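Side-chain contact in nucleotidyltransferase-like protein (Exiguobacterium sibiricum, PDB 3C18), which is of unproven function but probably belongs to the nucleotidyltransferases, joining a nucleotidyltransferase-like domain to a substrate-binding-like and a helix-turn-helix domain: residues 57-61 with 62-66. Residues are numbered along the deposited sequence; the frame is centred on the assembly and turned at random.
Sequences HYRLN and TLRVS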
loop_
_atom_site.group_PDB
_atom_site.type_symbol
_atom_site.label_atom_id
_atom_site.label_comp_id
_atom_site.label_asym_id
_atom_site.label_seq_id
_atom_site.Cartn_x
_atom_site.Cartn_y
_atom_site.Cartn_z
ATOM N N HIS A 57 -9.977 21.105 -10.634
ATOM C CA HIS A 57 -9.209 21.619 -11.798
ATOM C C HIS A 57 -9.893 22.807 -12.450
ATOM O O HIS A 57 -11.052 22.747 -12.809
ATOM C CB HIS A 57 -9.037 20.555 -12.894
ATOM C CG HIS A 57 -8.047 19.492 -12.565
ATOM N ND1 HIS A 57 -7.922 18.338 -13.312
ATOM C CD2 HIS A 57 -7.174 19.377 -11.539
ATOM C CE1 HIS A 57 -6.978 17.580 -12.779
ATOM N NE2 HIS A 57 -6.496 18.195 -11.716
ATOM N N TYR A 58 -9.116 23.860 -12.624
ATOM C CA TYR A 58 -9.561 25.128 -13.171
ATOM C C TYR A 58 -8.675 25.651 -14.292
ATOM O O TYR A 58 -7.503 25.316 -14.392
ATOM C CB TYR A 58 -9.470 26.200 -12.073
ATOM C CG TYR A 58 -10.267 25.901 -10.827
ATOM C CD1 TYR A 58 -11.644 26.116 -10.788
ATOM C CD2 TYR A 58 -9.643 25.416 -9.678
ATOM C CE1 TYR A 58 -12.365 25.844 -9.655
ATOM C CE2 TYR A 58 -10.363 25.147 -8.534
ATOM C CZ TYR A 58 -11.716 25.359 -8.536
ATOM O OH TYR A 58 -12.433 25.096 -7.405
ATOM N N ARG A 59 -9.265 26.484 -15.134
ATOM C CA ARG A 59 -8.486 27.366 -16.038
ATOM C C ARG A 59 -8.957 28.802 -15.808
ATOM O O ARG A 59 -10.154 29.110 -15.796
ATOM C CB ARG A 59 -8.571 26.995 -17.522
ATOM C CG ARG A 59 -7.486 27.703 -18.342
ATOM C CD ARG A 59 -7.455 27.215 -19.768
ATOM N NE ARG A 59 -8.659 27.564 -20.486
ATOM C CZ ARG A 59 -8.938 27.136 -21.707
ATOM N NH1 ARG A 59 -8.094 26.344 -22.337
ATOM N NH2 ARG A 59 -10.063 27.482 -22.297
ATOM N N LEU A 60 -8.003 29.661 -15.515
ATOM C CA LEU A 60 -8.310 31.063 -15.299
ATOM C C LEU A 60 -7.517 31.841 -16.316
ATOM O O LEU A 60 -6.287 32.021 -16.213
ATOM C CB LEU A 60 -8.034 31.535 -13.872
ATOM C CG LEU A 60 -8.387 33.015 -13.689
ATOM C CD1 LEU A 60 -9.803 33.356 -14.188
ATOM C CD2 LEU A 60 -8.193 33.452 -12.254
ATOM N N ASN A 61 -8.271 32.275 -17.315
ATOM C CA ASN A 61 -7.735 32.921 -18.475
ATOM C C ASN A 61 -6.970 31.865 -19.238
ATOM O O ASN A 61 -7.557 30.995 -19.911
ATOM C CB ASN A 61 -6.878 34.118 -18.082
ATOM C CG ASN A 61 -7.736 35.244 -17.453
ATOM O OD1 ASN A 61 -8.917 35.409 -17.805
ATOM N ND2 ASN A 61 -7.163 35.991 -16.513
ATOM N N THR A 62 -5.669 31.909 -19.082
ATOM C CA THR A 62 -4.827 30.978 -19.810
ATOM C C THR A 62 -4.163 29.967 -18.858
ATOM O O THR A 62 -3.603 28.940 -19.270
ATOM C CB THR A 62 -3.773 31.782 -20.611
ATOM O OG1 THR A 62 -2.918 30.874 -21.304
ATOM C CG2 THR A 62 -2.913 32.677 -19.693
ATOM N N LEU A 63 -4.273 30.287 -17.569
ATOM C CA LEU A 63 -3.571 29.572 -16.495
ATOM C C LEU A 63 -4.361 28.414 -15.941
ATOM O O LEU A 63 -5.425 28.602 -15.382
ATOM C CB LEU A 63 -3.236 30.533 -15.351
ATOM C CG LEU A 63 -2.266 29.980 -14.300
ATOM C CD1 LEU A 63 -0.852 29.852 -14.892
ATOM C CD2 LEU A 63 -2.241 30.848 -13.063
ATOM N N ARG A 64 -3.807 27.222 -16.104
ATOM C CA ARG A 64 -4.414 25.979 -15.608
ATOM C C ARG A 64 -3.932 25.703 -14.208
ATOM O O ARG A 64 -2.734 25.662 -13.926
ATOM C CB ARG A 64 -4.082 24.796 -16.511
ATOM C CG ARG A 64 -4.598 24.957 -17.898
ATOM C CD ARG A 64 -3.918 24.019 -18.853
ATOM N NE ARG A 64 -4.581 22.727 -18.946
ATOM C CZ ARG A 64 -4.000 21.619 -19.405
ATOM N NH1 ARG A 64 -2.731 21.640 -19.792
ATOM N NH2 ARG A 64 -4.683 20.483 -19.453
ATOM N N VAL A 65 -4.898 25.523 -13.328
ATOM C CA VAL A 65 -4.651 25.412 -11.895
ATOM C C VAL A 65 -5.277 24.149 -11.337
ATOM O O VAL A 65 -6.449 23.911 -11.499
ATOM C CB VAL A 65 -5.261 26.631 -11.149
ATOM C CG1 VAL A 65 -4.953 26.604 -9.650
ATOM C CG2 VAL A 65 -4.780 27.916 -11.776
ATOM N N SER A 66 -4.440 23.343 -10.688
ATOM C CA SER A 66 -4.902 22.195 -9.894
ATOM C C SER A 66 -4.984 22.596 -8.417
ATOM O O SER A 66 -4.058 23.145 -7.851
ATOM C CB SER A 66 -3.955 20.999 -10.030
ATOM O OG SER A 66 -4.531 19.870 -9.405
#
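Val65 N gives Tyr58 O a nearly straight hydrogen bond of 2.8 Å, with a weaker CA-H...O contact from Arg64 CA beside it. Val65 O repays the bond to Tyr58 N at 2.9 Å. Leu60 and Leu63 form the next hydrogen-bonded pair and close a two-residue hairpin, with Asn61 and Thr62 at the corners of a type II' turn. Asn61 takes the positive phi this turn demands (69°). Leu63 N to Leu60 O, 3.0 Å, is the longer of that pair's two bonds; Leu60 N to Leu63 O is 2.8 Å.

On the face of Tyr58, Leu60, Leu63 and Val65, the CB atoms of Tyr58 and Val65 sit 4.3 Å apart; helix 2-15 packs on Tyr58, Leu60 and Leu63, and Val65 meets Leu42 of the next strand. The other face carries the non-hydrogen-bonded pairs. Here Arg59 CG and Arg64 CG touch at 4.0 Å, aliphatic stem against stem. Both side chains bend at chi3, and their guanidinium planes end 66° apart. Arg59 reaches Glu282 of the second subunit in a salt bridge and makes a cation-pi contact with Tyr273 of that chain. Further along, His57 swings its CG beside its own backbone N (chi1 -74°), which brings the ring edge to Ser66: CD2 lies 3.4 Å from OG, near the ring plane. Ser66 OG is hydrogen-bonded to Asp36 OD2, and His57 ND1 to Tyr286 OH of the second subunit.

Since Tyr58, Arg59 and Leu60 also pair with a strand of the second subunit, the hairpin carries the sheet across the dimer interface; Glu282 there probably offsets the charge of Arg59.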